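Local coordinates for putative cell adhesion protein (Parabacteroides distasonis, PDB 3LIU) that probably serves as a fimbrial subunit of the FimA/Mfa1 family, a building block of adhesive pili on the bacterial surface, at residues Leu21-Glu26 / Pro168-Arg173; Ile110-Leu116 / Lys209-Ala215; Thr140-Tyr146 / Ile158-Tyr164; Ser177-Ala181 / Thr307-Val311; Phe198-Phe204 / Glu329-Tyr333. All blocks are in the same frame, centred on the assembly; numbering follows the deposited sequence.

In the fold
Taken together, the five contacts trace an elongated, two-part beta-rich protein. Contacts 1 and 3 lie on the same side of the chain's centre, their centres about 16 Å apart, and join directly: Ala22 N and Ile144 O approach to 2.6 Å, probably a hydrogen bond between neighbouring strands. Contacts 4 and 5 lie on the other side, with centres about 12 Å apart, and share a boundary where Ile310 O meets Phe204 N at 2.8 Å. Strand 172-185 runs from contact 1 into contact 4, the two centres being about 28 Å apart, while strand 193-213 serves contacts 5 and 2. Contact 2, its centre about 10 Å from the chain's, thereby ties residues 110-116 to the long strand.

Contact 1: residues Leu21-Glu26 / Pro168-Arg173; sequences LAIKSE and PVPLVR
Ile23 and Val169 pair their backbones in a single beta bridge, where strand 16-24 of the FimA-family beta fold meets the segment leading into strand 172-185. Two hydrogen bonds make the bridge: Val169 N to Ala22 O is almost straight at 175°, and Lys24 N reaches Val169 O at 2.8 Å. The side chain of Ile23 follows this backbone link into the apolar layer. Its CB lies 3.4 Å from Val169 O, and CG2 stays near the same oxygen. CG1 sits between the backbone N and the carbonyl carbon (chi1 68°) and carries CD1 to Leu171 CD1, 4.2 Å away, the two side chains crossing at about a right angle. Val88 of strand 82-90 also packs on Ile23. Pro168 CB rests 3.5 Å from Lys24 N. Beyond the bridge the segments separate, and a water spans the gap, donating to Lys24 O at 2.6 Å and accepting from Leu171 N at 3.0 Å.

Contact 2: residues Ile110-Leu116 / Lys209-Ala215; sequences IETTINL and KGVSSVA
Ile114 lays its CG2 methyl against Val214 CG2 at 3.9 Å, the two side chains set crosswise. CG1 is tucked in over its own backbone (chi1 55°), which brings it to 4.0 Å from Ser212 CB on the neighbouring strand, while CD1 runs on toward Ser213 O. Ile96 of helix 94-101 packs on the same isoleucine. Thr113 turns to the other face of this short antiparallel ladder, where its CG2 touches Val211 CB at 3.8 Å. The backbones hold the register: Ile114 and Ser212 form the hydrogen-bonded pair, with Ile114 N donating to Ser212 O at 2.8 Å, whereas the return bond from Ser212 N is weak. Farther along, Leu116 N donates to Gly210 O, and at the other end Ala215 N donates to Ile110 O at 3.2 Å. A water donates to both Gly210 O and Asn115 OD1. The chemistry is thus divided: Ile114 N and Leu116 N are bonded to carbonyl oxygens, water serves Gly210 O and Asn115 OD1, and methyls pack between Ile114 and Val214, while the face of Thr113 and Val211 mixes methyls with polar groups. This is consistent with a short strand held in register along strand 193-213.

Contact 3: residues Thr140-Tyr146 / Ile158-Tyr164; sequences TTNYIGY and ISGKEVY
This is a parallel strand pairing near one end of the elongated FimA-family beta fold, in which strand 141-144 lies between strands 16-24 and 158-162. Asn142 pairs with Lys161 and Tyr143 with Glu162. Tyr143 N donates to Lys161 O at 172°, and Val163 N donates to Tyr143 O. Tyr143 reaches back along the neighbouring strand: its CG lies beside the backbone N (chi1 -66°), and OH donates to Ile158 O at 2.8 Å from above the carbonyl plane. Thr141 CG2 sits over one face of this ring, toward its rim. Where strand 141-144 ends, Ile144 CG2 packs on Tyr164 CB at 3.6 Å. Gly145 has a positive phi (100°), at which a CB would press on the preceding carbonyl oxygen. Glu162, bent at chi2, places its carboxylate across this turn and receives two backbone N-H groups from it; OE2 takes a further one from Gly165 N. Gly145 N uses the syn lone pair of OE2 at 2.9 Å, while Tyr146 N meets OE1 at 2.8 Å from above the carboxylate plane.

Contact 4: residues Ser177-Ala181 / Thr307-Val311; sequences SIALA and TLLIV
Face-to-face packing of two beta layers brings strand 172-185 against strand 308-319 in the part of this fimbrillin-family protein farther from contact 3. The local axes lie 8.9 Å apart and run at 31° to each other, a spacing that side chains fill. Ile178, Leu180, Thr307, Leu309 and Val311 all point their CB atoms across the gap. Leu309 reaches across: its CG is anti to the backbone N (chi1 -179°), and CD1 comes within 4.0 Å of Ile178 CG2, the two side chains sliding past each other in opposite directions. The same methyl approaches the backbone, 4.2 Å from Leu180 N, while the other branch, CD2, meets Leu180 CD1 at 4.2 Å. At one end Ile178 CD1 touches Thr307 CG2 at 4.0 Å. The threonine hydroxyl belongs to another network, bonded to Ser207 O and Asn287 ND2, so the residue gives its methyl to this interface. At the other end the forked tip of Leu180 straddles one methyl of Val311: CD2 is 4.0 Å and CD1 4.1 Å from CG1, with the side chains about perpendicular. Leu200 and Leu364 pack on both Leu180 and Val311, extending the apolar layer. Every touching residue is buried, and the side-chain contacts are between methyl groups at ordinary van der Waals spacing. Cohesion here therefore comes from dispersion and the exclusion of water, without a directional bond between the two segments.

Contact 5: residues Phe198-Phe204 / Glu329-Tyr333; sequences FVLKEVF and ENCYY
Lys201 supplies the polar part of the contact. Its CG lies beside the backbone N (chi1 -75°), and the chain runs out extended before bending at chi4 (139°), which brings NZ to two acceptors at the corner of the other segment. It donates to Asn330 OD1 at 3.2 Å from well above the amide plane, missing the lone-pair directions, and forms a long salt bridge with Glu329 OE1 at 3.5 Å. Asp314 is its stronger partner: the same carboxylate also accepts from Asn330 N, so lysine and corner share one anion.

The aromatic contacts lie before and after Lys201 on its strand. Phe198 CE1 and Tyr333 CE1 come to 3.7 Å with centroids 5.7 Å apart, the ring planes nearly perpendicular at 86° in an oblique pairing. The hydroxyl of Tyr333 is bonded elsewhere, to Gly368 O. Phe204 turns an edge to Tyr332, with their CE1 atoms 4.1 Å apart and one side chain lying across the other.

Strand 308-319 pairs with both partners and lies between them, so these side chains reach across a middle strand. Lys201 and Glu202 both face Lys312 in a classic beta bulge, and Asn330 and Cys331 form a G1 bulge against strand 308-319. Leu180 of strand 172-185 packs on Leu200 and Val203, joining strand 193-213 to the opposing layer.

Contact 1: residues Leu21-Glu26 / Pro168-Arg173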
# COMPACT_ATOMS: atom_id res chain seq x y z
N LEU A 21 12.87 -18.03 14.76
CA LEU A 21 12.47 -16.61 14.76
C LEU A 21 10.97 -16.51 15.01
O LEU A 21 10.23 -17.29 14.46
CB LEU A 21 12.91 -15.96 13.43
CG LEU A 21 12.76 -14.45 13.28
CD1 LEU A 21 13.86 -13.87 12.39
CD2 LEU A 21 11.37 -14.06 12.76
N ALA A 22 10.54 -15.60 15.89
CA ALA A 22 9.12 -15.39 16.17
C ALA A 22 8.69 -13.98 15.76
O ALA A 22 9.42 -12.99 16.04
CB ALA A 22 8.84 -15.66 17.62
N ILE A 23 7.55 -13.87 15.05
CA ILE A 23 7.01 -12.53 14.66
C ILE A 23 5.72 -12.18 15.40
O ILE A 23 4.94 -13.08 15.82
CB ILE A 23 6.79 -12.41 13.12
CG1 ILE A 23 5.66 -13.34 12.64
CG2 ILE A 23 8.12 -12.76 12.38
CD1 ILE A 23 4.23 -12.77 12.76
N LYS A 24 5.50 -10.89 15.61
CA LYS A 24 4.28 -10.43 16.25
C LYS A 24 3.14 -10.46 15.25
O LYS A 24 3.30 -10.03 14.12
CB LYS A 24 4.46 -9.00 16.76
CG LYS A 24 3.35 -8.52 17.66
CD LYS A 24 3.35 -6.97 17.74
CE LYS A 24 4.49 -6.45 18.60
NZ LYS A 24 4.83 -5.02 18.32
N SER A 25 1.98 -10.98 15.68
CA SER A 25 0.85 -11.22 14.78
C SER A 25 -0.44 -10.62 15.35
O SER A 25 -0.69 -10.73 16.56
CB SER A 25 0.66 -12.74 14.56
OG SER A 25 0.10 -13.02 13.29
N GLU A 26 -1.27 -10.03 14.48
CA GLU A 26 -2.54 -9.38 14.88
C GLU A 26 -3.74 -10.35 14.89
O GLU A 26 -4.20 -10.83 13.84
CB GLU A 26 -2.83 -8.17 13.97
CG GLU A 26 -1.60 -7.30 13.67
CD GLU A 26 -1.96 -5.88 13.23
OE1 GLU A 26 -3.07 -5.65 12.68
OE2 GLU A 26 -1.11 -5.00 13.44
N PRO A 168 8.55 -10.43 20.16
CA PRO A 168 8.38 -10.91 18.79
C PRO A 168 8.62 -9.81 17.73
O PRO A 168 8.37 -8.63 17.97
CB PRO A 168 6.94 -11.46 18.76
CG PRO A 168 6.29 -11.04 20.01
CD PRO A 168 7.36 -10.68 21.00
N VAL A 169 9.16 -10.20 16.57
CA VAL A 169 9.54 -9.22 15.55
C VAL A 169 8.30 -8.62 14.90
O VAL A 169 7.46 -9.35 14.38
CB VAL A 169 10.42 -9.81 14.46
CG1 VAL A 169 10.96 -8.68 13.52
CG2 VAL A 169 11.55 -10.59 15.12
N PRO A 170 8.14 -7.28 14.99
CA PRO A 170 6.99 -6.64 14.33
C PRO A 170 7.17 -6.61 12.82
O PRO A 170 8.31 -6.53 12.33
CB PRO A 170 6.96 -5.20 14.90
CG PRO A 170 8.20 -4.99 15.61
CD PRO A 170 9.01 -6.30 15.66
N LEU A 171 6.07 -6.74 12.11
CA LEU A 171 6.04 -6.64 10.65
C LEU A 171 5.17 -5.46 10.29
O LEU A 171 4.20 -5.20 10.98
CB LEU A 171 5.51 -7.92 10.01
CG LEU A 171 6.22 -9.24 10.32
CD1 LEU A 171 5.52 -10.40 9.57
CD2 LEU A 171 7.73 -9.17 10.06
N VAL A 172 5.54 -4.75 9.23
CA VAL A 172 4.76 -3.64 8.72
C VAL A 172 4.34 -3.91 7.29
O VAL A 172 5.17 -4.25 6.46
CB VAL A 172 5.52 -2.31 8.80
CG1 VAL A 172 4.63 -1.16 8.24
CG2 VAL A 172 5.94 -2.05 10.22
N ARG A 173 3.06 -3.73 7.00
CA ARG A 173 2.54 -3.99 5.65
C ARG A 173 3.26 -3.14 4.61
O ARG A 173 3.68 -2.04 4.90
CB ARG A 173 1.05 -3.73 5.56
CG ARG A 173 0.17 -4.65 6.39
CD ARG A 173 -1.31 -4.29 6.20
NE ARG A 173 -2.22 -5.01 7.09
CZ ARG A 173 -2.44 -4.72 8.39
NH1 ARG A 173 -1.80 -3.75 8.98
NH2 ARG A 173 -3.32 -5.42 9.11
O HOH W 1 3.53 -7.57 13.39

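Contact 2: residues Ile110-Leu116 / Lys209-Ala215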
# COMPACT_ATOMS: atom_id res chain seq x y z
N ILE A 110 16.37 -6.23 0.18
CA ILE A 110 15.27 -5.34 0.59
C ILE A 110 14.76 -4.50 -0.61
O ILE A 110 13.60 -4.08 -0.64
CB ILE A 110 15.65 -4.43 1.81
CG1 ILE A 110 16.66 -3.35 1.41
CG2 ILE A 110 16.15 -5.28 2.98
CD1 ILE A 110 16.99 -2.31 2.58
N GLU A 111 15.64 -4.29 -1.60
CA GLU A 111 15.28 -3.61 -2.87
C GLU A 111 14.53 -4.50 -3.86
O GLU A 111 14.12 -3.99 -4.90
CB GLU A 111 16.53 -3.03 -3.55
CG GLU A 111 17.11 -1.81 -2.84
CD GLU A 111 16.23 -0.55 -3.08
OE1 GLU A 111 15.55 -0.41 -4.14
OE2 GLU A 111 16.21 0.30 -2.20
N THR A 112 14.38 -5.79 -3.57
CA THR A 112 13.60 -6.66 -4.41
C THR A 112 12.22 -6.08 -4.75
O THR A 112 11.52 -5.58 -3.89
CB THR A 112 13.42 -8.06 -3.78
OG1 THR A 112 14.70 -8.63 -3.57
CG2 THR A 112 12.65 -8.96 -4.70
N THR A 113 11.86 -6.09 -6.04
CA THR A 113 10.64 -5.45 -6.48
C THR A 113 9.44 -6.39 -6.27
O THR A 113 9.47 -7.52 -6.74
CB THR A 113 10.72 -5.04 -7.95
OG1 THR A 113 11.76 -4.05 -8.08
CG2 THR A 113 9.36 -4.42 -8.40
N ILE A 114 8.40 -5.92 -5.59
CA ILE A 114 7.15 -6.72 -5.49
C ILE A 114 6.09 -6.08 -6.42
O ILE A 114 6.22 -4.90 -6.80
CB ILE A 114 6.64 -6.86 -4.00
CG1 ILE A 114 6.48 -5.49 -3.34
CG2 ILE A 114 7.54 -7.90 -3.24
CD1 ILE A 114 5.95 -5.44 -1.80
N ASN A 115 5.07 -6.86 -6.80
CA ASN A 115 4.07 -6.48 -7.81
C ASN A 115 2.67 -6.46 -7.22
O ASN A 115 2.25 -7.39 -6.53
CB ASN A 115 4.13 -7.43 -8.99
CG ASN A 115 5.50 -7.51 -9.58
OD1 ASN A 115 5.97 -6.55 -10.23
ND2 ASN A 115 6.19 -8.63 -9.34
N LEU A 116 1.98 -5.36 -7.47
CA LEU A 116 0.71 -5.05 -6.79
C LEU A 116 -0.36 -6.07 -7.08
O LEU A 116 -1.13 -6.41 -6.21
CB LEU A 116 0.21 -3.63 -7.15
CG LEU A 116 -1.03 -3.16 -6.39
CD1 LEU A 116 -0.81 -3.20 -4.84
CD2 LEU A 116 -1.45 -1.70 -6.80
N LYS A 209 0.95 3.25 -7.84
CA LYS A 209 2.23 2.62 -8.14
C LYS A 209 2.04 1.11 -7.98
O LYS A 209 1.56 0.63 -6.96
CB LYS A 209 3.36 3.17 -7.31
CG LYS A 209 3.83 4.52 -7.83
CD LYS A 209 5.12 4.99 -7.27
CE LYS A 209 5.58 6.30 -7.95
NZ LYS A 209 6.82 6.86 -7.39
N GLY A 210 2.37 0.38 -9.04
CA GLY A 210 2.15 -1.05 -9.03
C GLY A 210 3.37 -1.84 -8.68
O GLY A 210 3.34 -3.07 -8.72
N VAL A 211 4.45 -1.13 -8.35
CA VAL A 211 5.71 -1.74 -7.90
C VAL A 211 6.19 -1.04 -6.63
O VAL A 211 5.90 0.14 -6.39
CB VAL A 211 6.85 -1.67 -8.93
CG1 VAL A 211 6.60 -2.54 -10.17
CG2 VAL A 211 7.13 -0.18 -9.34
N SER A 212 6.94 -1.80 -5.82
CA SER A 212 7.49 -1.34 -4.52
C SER A 212 8.72 -2.16 -4.16
O SER A 212 8.89 -3.31 -4.60
CB SER A 212 6.44 -1.50 -3.39
OG SER A 212 6.97 -1.22 -2.07
N SER A 213 9.61 -1.60 -3.36
CA SER A 213 10.63 -2.42 -2.67
C SER A 213 9.92 -3.31 -1.62
O SER A 213 8.87 -2.95 -1.11
CB SER A 213 11.67 -1.51 -1.99
OG SER A 213 12.43 -0.84 -2.97
N VAL A 214 10.51 -4.45 -1.28
CA VAL A 214 9.89 -5.37 -0.35
C VAL A 214 10.07 -4.92 1.12
O VAL A 214 9.23 -5.22 1.95
CB VAL A 214 10.39 -6.82 -0.56
CG1 VAL A 214 11.84 -7.01 -0.10
CG2 VAL A 214 9.44 -7.80 0.12
N ALA A 215 11.17 -4.23 1.43
CA ALA A 215 11.46 -3.87 2.82
C ALA A 215 12.31 -2.62 2.86
O ALA A 215 12.93 -2.27 1.84
CB ALA A 215 12.11 -5.02 3.54
O HOH W 2 14.53 -0.43 0.68
O HOH W 3 3.75 -4.67 -11.04

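Contact 3: residues Thr140-Tyr146 / Ile158-Tyr164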
# COMPACT_ATOMS: atom_id res chain seq x y z
N THR A 140 24.66 -23.82 18.48
CA THR A 140 23.53 -23.71 19.39
C THR A 140 22.33 -23.15 18.67
O THR A 140 22.48 -22.57 17.60
CB THR A 140 23.85 -22.80 20.60
OG1 THR A 140 22.82 -22.96 21.57
CG2 THR A 140 23.92 -21.34 20.22
N THR A 141 21.16 -23.30 19.27
CA THR A 141 19.96 -22.69 18.74
C THR A 141 19.85 -21.18 19.11
O THR A 141 19.74 -20.83 20.28
CB THR A 141 18.69 -23.47 19.15
OG1 THR A 141 18.76 -24.81 18.64
CG2 THR A 141 17.42 -22.79 18.58
N ASN A 142 19.91 -20.31 18.10
CA ASN A 142 19.69 -18.88 18.32
C ASN A 142 18.23 -18.53 18.09
O ASN A 142 17.64 -18.91 17.07
CB ASN A 142 20.54 -18.02 17.40
CG ASN A 142 22.01 -18.15 17.69
OD1 ASN A 142 22.57 -17.40 18.49
ND2 ASN A 142 22.65 -19.11 17.04
N TYR A 143 17.66 -17.78 19.03
CA TYR A 143 16.28 -17.36 18.91
C TYR A 143 16.19 -15.86 18.64
O TYR A 143 16.96 -15.07 19.21
CB TYR A 143 15.54 -17.70 20.21
CG TYR A 143 15.40 -19.17 20.50
CD1 TYR A 143 14.47 -19.93 19.83
CD2 TYR A 143 16.18 -19.78 21.48
CE1 TYR A 143 14.34 -21.26 20.07
CE2 TYR A 143 16.05 -21.12 21.75
CZ TYR A 143 15.12 -21.85 21.02
OH TYR A 143 14.93 -23.18 21.23
N ILE A 144 15.27 -15.47 17.76
CA ILE A 144 14.93 -14.07 17.57
C ILE A 144 13.45 -13.89 17.78
O ILE A 144 12.60 -14.41 17.02
CB ILE A 144 15.34 -13.57 16.18
CG1 ILE A 144 16.86 -13.71 16.02
CG2 ILE A 144 14.85 -12.12 15.97
CD1 ILE A 144 17.39 -13.34 14.62
N GLY A 145 13.13 -13.15 18.83
CA GLY A 145 11.76 -12.78 19.14
C GLY A 145 11.07 -13.61 20.20
O GLY A 145 9.86 -13.47 20.39
N TYR A 146 11.83 -14.45 20.93
CA TYR A 146 11.24 -15.38 21.88
C TYR A 146 11.33 -14.91 23.33
O TYR A 146 10.87 -15.61 24.23
CB TYR A 146 11.92 -16.74 21.75
CG TYR A 146 11.51 -17.53 20.57
CD1 TYR A 146 11.98 -17.23 19.29
CD2 TYR A 146 10.64 -18.61 20.71
CE1 TYR A 146 11.61 -17.99 18.19
CE2 TYR A 146 10.27 -19.38 19.62
CZ TYR A 146 10.74 -19.06 18.37
OH TYR A 146 10.35 -19.84 17.30
N ILE A 158 14.35 -27.29 23.89
CA ILE A 158 15.55 -26.92 23.13
C ILE A 158 16.10 -25.65 23.76
O ILE A 158 15.51 -24.54 23.62
CB ILE A 158 15.27 -26.57 21.61
CG1 ILE A 158 14.34 -27.57 20.93
CG2 ILE A 158 16.59 -26.42 20.85
CD1 ILE A 158 14.86 -28.96 20.83
N SER A 159 17.22 -25.77 24.45
CA SER A 159 17.83 -24.62 25.06
C SER A 159 18.71 -23.94 24.01
O SER A 159 19.17 -24.56 23.06
CB SER A 159 18.64 -25.01 26.31
OG SER A 159 19.95 -25.36 25.93
N GLY A 160 18.89 -22.64 24.17
CA GLY A 160 19.67 -21.85 23.24
C GLY A 160 19.82 -20.43 23.77
O GLY A 160 19.97 -20.22 24.96
N LYS A 161 19.78 -19.46 22.88
CA LYS A 161 20.03 -18.08 23.29
C LYS A 161 19.22 -17.13 22.47
O LYS A 161 19.24 -17.20 21.23
CB LYS A 161 21.50 -17.75 23.12
CG LYS A 161 21.91 -16.45 23.83
CD LYS A 161 23.28 -15.98 23.35
CE LYS A 161 23.83 -14.90 24.23
NZ LYS A 161 24.61 -13.94 23.45
N GLU A 162 18.47 -16.27 23.15
CA GLU A 162 17.79 -15.15 22.50
C GLU A 162 18.86 -14.08 22.19
O GLU A 162 19.61 -13.63 23.07
CB GLU A 162 16.69 -14.60 23.40
CG GLU A 162 16.04 -13.31 22.87
CD GLU A 162 15.25 -13.54 21.61
OE1 GLU A 162 14.59 -14.60 21.50
OE2 GLU A 162 15.27 -12.63 20.74
N VAL A 163 18.94 -13.71 20.92
CA VAL A 163 20.01 -12.84 20.45
C VAL A 163 19.51 -11.47 20.00
O VAL A 163 20.31 -10.60 19.71
CB VAL A 163 20.83 -13.52 19.32
CG1 VAL A 163 21.46 -14.81 19.82
CG2 VAL A 163 20.00 -13.74 18.06
N TYR A 164 18.20 -11.27 19.99
CA TYR A 164 17.59 -10.00 19.61
C TYR A 164 16.97 -9.34 20.84
O TYR A 164 17.28 -8.19 21.15
CB TYR A 164 16.53 -10.23 18.53
CG TYR A 164 15.53 -9.11 18.29
CD1 TYR A 164 15.91 -7.93 17.66
CD2 TYR A 164 14.20 -9.28 18.60
CE1 TYR A 164 14.99 -6.89 17.40
CE2 TYR A 164 13.25 -8.26 18.33
CZ TYR A 164 13.66 -7.08 17.73
OH TYR A 164 12.75 -6.06 17.47

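Contact 4: residues Ser177-Ala181 / Thr307-Val311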
# COMPACT_ATOMS: atom_id res chain seq x y z
N SER A 177 -4.20 1.24 2.40
CA SER A 177 -5.60 0.95 2.13
C SER A 177 -6.29 2.25 1.83
O SER A 177 -6.12 3.21 2.59
CB SER A 177 -6.24 0.33 3.36
OG SER A 177 -7.66 0.33 3.23
N ILE A 178 -7.03 2.33 0.72
CA ILE A 178 -7.74 3.54 0.37
C ILE A 178 -9.22 3.22 0.23
O ILE A 178 -9.60 2.26 -0.48
CB ILE A 178 -7.21 4.22 -0.94
CG1 ILE A 178 -5.74 4.60 -0.80
CG2 ILE A 178 -8.02 5.47 -1.29
CD1 ILE A 178 -5.06 5.15 -2.11
N ALA A 179 -10.06 4.00 0.89
CA ALA A 179 -11.52 3.80 0.82
C ALA A 179 -12.26 5.12 0.84
O ALA A 179 -11.80 6.09 1.44
CB ALA A 179 -11.99 2.92 1.95
N LEU A 180 -13.41 5.12 0.15
CA LEU A 180 -14.37 6.19 0.19
C LEU A 180 -15.32 5.92 1.36
O LEU A 180 -16.10 4.95 1.34
CB LEU A 180 -15.18 6.27 -1.12
CG LEU A 180 -16.23 7.39 -1.21
CD1 LEU A 180 -15.58 8.76 -1.41
CD2 LEU A 180 -17.29 7.11 -2.29
N ALA A 181 -15.23 6.79 2.36
CA ALA A 181 -15.99 6.70 3.59
C ALA A 181 -17.35 7.35 3.39
O ALA A 181 -18.32 6.93 3.98
CB ALA A 181 -15.23 7.39 4.71
N THR A 307 -1.52 9.33 -6.82
CA THR A 307 -2.63 8.40 -6.79
C THR A 307 -3.93 9.15 -6.54
O THR A 307 -3.99 10.00 -5.63
CB THR A 307 -2.40 7.36 -5.69
OG1 THR A 307 -1.19 6.67 -5.99
CG2 THR A 307 -3.52 6.37 -5.58
N LEU A 308 -4.93 8.86 -7.38
CA LEU A 308 -6.24 9.52 -7.33
C LEU A 308 -7.28 8.51 -6.91
O LEU A 308 -7.22 7.34 -7.33
CB LEU A 308 -6.65 10.09 -8.72
CG LEU A 308 -5.65 10.98 -9.46
CD1 LEU A 308 -6.16 11.42 -10.83
CD2 LEU A 308 -5.23 12.21 -8.65
N LEU A 309 -8.23 8.99 -6.11
CA LEU A 309 -9.50 8.37 -5.96
C LEU A 309 -10.50 9.17 -6.77
O LEU A 309 -10.66 10.40 -6.58
CB LEU A 309 -9.93 8.24 -4.49
CG LEU A 309 -11.30 7.54 -4.34
CD1 LEU A 309 -11.35 6.57 -3.17
CD2 LEU A 309 -12.46 8.53 -4.27
N ILE A 310 -11.18 8.48 -7.67
CA ILE A 310 -12.17 9.11 -8.54
C ILE A 310 -13.53 8.44 -8.36
O ILE A 310 -13.63 7.18 -8.40
CB ILE A 310 -11.72 9.01 -10.02
CG1 ILE A 310 -10.30 9.55 -10.19
CG2 ILE A 310 -12.70 9.82 -11.00
CD1 ILE A 310 -9.74 9.48 -11.65
N VAL A 311 -14.57 9.25 -8.11
CA VAL A 311 -15.95 8.78 -8.06
C VAL A 311 -16.76 9.24 -9.27
O VAL A 311 -16.48 10.30 -9.87
CB VAL A 311 -16.67 9.16 -6.75
CG1 VAL A 311 -15.75 8.81 -5.52
CG2 VAL A 311 -17.02 10.60 -6.75

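Contact 5: residues Phe198-Phe204 / Glu329-Tyr333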
# COMPACT_ATOMS: atom_id res chain seq x y z
N PHE A 198 -26.92 13.27 -4.91
CA PHE A 198 -25.85 12.61 -5.67
C PHE A 198 -25.99 11.13 -5.42
O PHE A 198 -26.03 10.73 -4.26
CB PHE A 198 -24.50 13.08 -5.19
CG PHE A 198 -23.33 12.35 -5.81
CD1 PHE A 198 -22.95 12.62 -7.11
CD2 PHE A 198 -22.61 11.44 -5.09
CE1 PHE A 198 -21.90 11.95 -7.68
CE2 PHE A 198 -21.55 10.79 -5.64
CZ PHE A 198 -21.19 11.04 -6.94
N VAL A 199 -26.08 10.36 -6.50
CA VAL A 199 -26.16 8.90 -6.44
C VAL A 199 -24.83 8.36 -6.96
O VAL A 199 -24.49 8.56 -8.14
CB VAL A 199 -27.33 8.36 -7.28
CG1 VAL A 199 -27.41 6.85 -7.15
CG2 VAL A 199 -28.67 9.03 -6.88
N LEU A 200 -24.10 7.67 -6.08
CA LEU A 200 -22.84 7.06 -6.41
C LEU A 200 -23.00 5.83 -7.33
O LEU A 200 -23.76 4.95 -7.01
CB LEU A 200 -22.10 6.67 -5.12
CG LEU A 200 -20.72 6.06 -5.33
CD1 LEU A 200 -19.74 7.16 -5.85
CD2 LEU A 200 -20.25 5.42 -4.02
N LYS A 201 -22.26 5.78 -8.43
CA LYS A 201 -22.29 4.63 -9.36
C LYS A 201 -21.00 3.81 -9.37
O LYS A 201 -21.05 2.59 -9.50
CB LYS A 201 -22.56 5.09 -10.79
CG LYS A 201 -24.03 5.50 -11.06
CD LYS A 201 -24.24 5.75 -12.57
CE LYS A 201 -25.72 5.80 -13.00
NZ LYS A 201 -26.00 6.92 -14.02
N GLU A 202 -19.85 4.47 -9.21
CA GLU A 202 -18.55 3.80 -9.32
C GLU A 202 -17.48 4.54 -8.51
O GLU A 202 -17.52 5.77 -8.37
CB GLU A 202 -18.13 3.71 -10.81
CG GLU A 202 -16.81 2.95 -11.10
CD GLU A 202 -17.02 1.47 -11.39
OE1 GLU A 202 -18.18 1.02 -11.38
OE2 GLU A 202 -16.03 0.74 -11.63
N VAL A 203 -16.51 3.79 -8.00
CA VAL A 203 -15.32 4.33 -7.40
C VAL A 203 -14.11 3.66 -8.03
O VAL A 203 -14.13 2.44 -8.27
CB VAL A 203 -15.32 4.10 -5.87
CG1 VAL A 203 -14.12 4.79 -5.22
CG2 VAL A 203 -16.64 4.60 -5.24
N PHE A 204 -13.08 4.41 -8.37
CA PHE A 204 -11.85 3.79 -8.87
C PHE A 204 -10.59 4.57 -8.54
O PHE A 204 -10.65 5.74 -8.15
CB PHE A 204 -11.95 3.41 -10.38
CG PHE A 204 -11.79 4.57 -11.36
CD1 PHE A 204 -12.82 5.44 -11.58
CD2 PHE A 204 -10.62 4.74 -12.07
CE1 PHE A 204 -12.71 6.49 -12.49
CE2 PHE A 204 -10.47 5.78 -12.99
CZ PHE A 204 -11.53 6.65 -13.22
N GLU A 329 -25.96 12.99 -15.48
CA GLU A 329 -25.58 11.63 -15.19
C GLU A 329 -24.10 11.45 -15.41
O GLU A 329 -23.50 12.17 -16.18
CB GLU A 329 -26.30 10.67 -16.10
CG GLU A 329 -27.78 10.67 -15.93
CD GLU A 329 -28.37 9.51 -16.68
OE1 GLU A 329 -27.84 8.40 -16.57
OE2 GLU A 329 -29.35 9.70 -17.38
N ASN A 330 -23.53 10.44 -14.74
CA ASN A 330 -22.18 9.96 -15.05
C ASN A 330 -21.13 11.06 -14.97
O ASN A 330 -20.30 11.19 -15.87
CB ASN A 330 -22.21 9.25 -16.42
CG ASN A 330 -23.14 8.07 -16.41
OD1 ASN A 330 -23.11 7.26 -15.46
ND2 ASN A 330 -24.04 7.99 -17.41
N CYS A 331 -21.24 11.87 -13.90
CA CYS A 331 -20.30 12.90 -13.53
C CYS A 331 -19.12 12.33 -12.76
O CYS A 331 -19.35 11.54 -11.84
CB CYS A 331 -20.93 13.84 -12.49
SG CYS A 331 -22.06 14.87 -13.05
N TYR A 332 -17.91 12.82 -13.03
CA TYR A 332 -16.71 12.43 -12.30
C TYR A 332 -16.16 13.53 -11.40
O TYR A 332 -16.18 14.75 -11.72
CB TYR A 332 -15.58 12.03 -13.26
CG TYR A 332 -15.84 10.83 -14.08
CD1 TYR A 332 -15.52 9.56 -13.62
CD2 TYR A 332 -16.40 10.94 -15.36
CE1 TYR A 332 -15.74 8.45 -14.39
CE2 TYR A 332 -16.65 9.81 -16.13
CZ TYR A 332 -16.31 8.57 -15.64
OH TYR A 332 -16.57 7.42 -16.39
N TYR A 333 -15.61 13.07 -10.28
CA TYR A 333 -14.94 13.90 -9.29
C TYR A 333 -13.66 13.17 -8.84
O TYR A 333 -13.72 12.02 -8.33
CB TYR A 333 -15.85 14.12 -8.09
CG TYR A 333 -17.21 14.70 -8.42
CD1 TYR A 333 -18.25 13.88 -8.80
CD2 TYR A 333 -17.44 16.08 -8.33
CE1 TYR A 333 -19.52 14.40 -9.09
CE2 TYR A 333 -18.69 16.62 -8.64
CZ TYR A 333 -19.74 15.75 -8.99
OH TYR A 333 -20.98 16.24 -9.29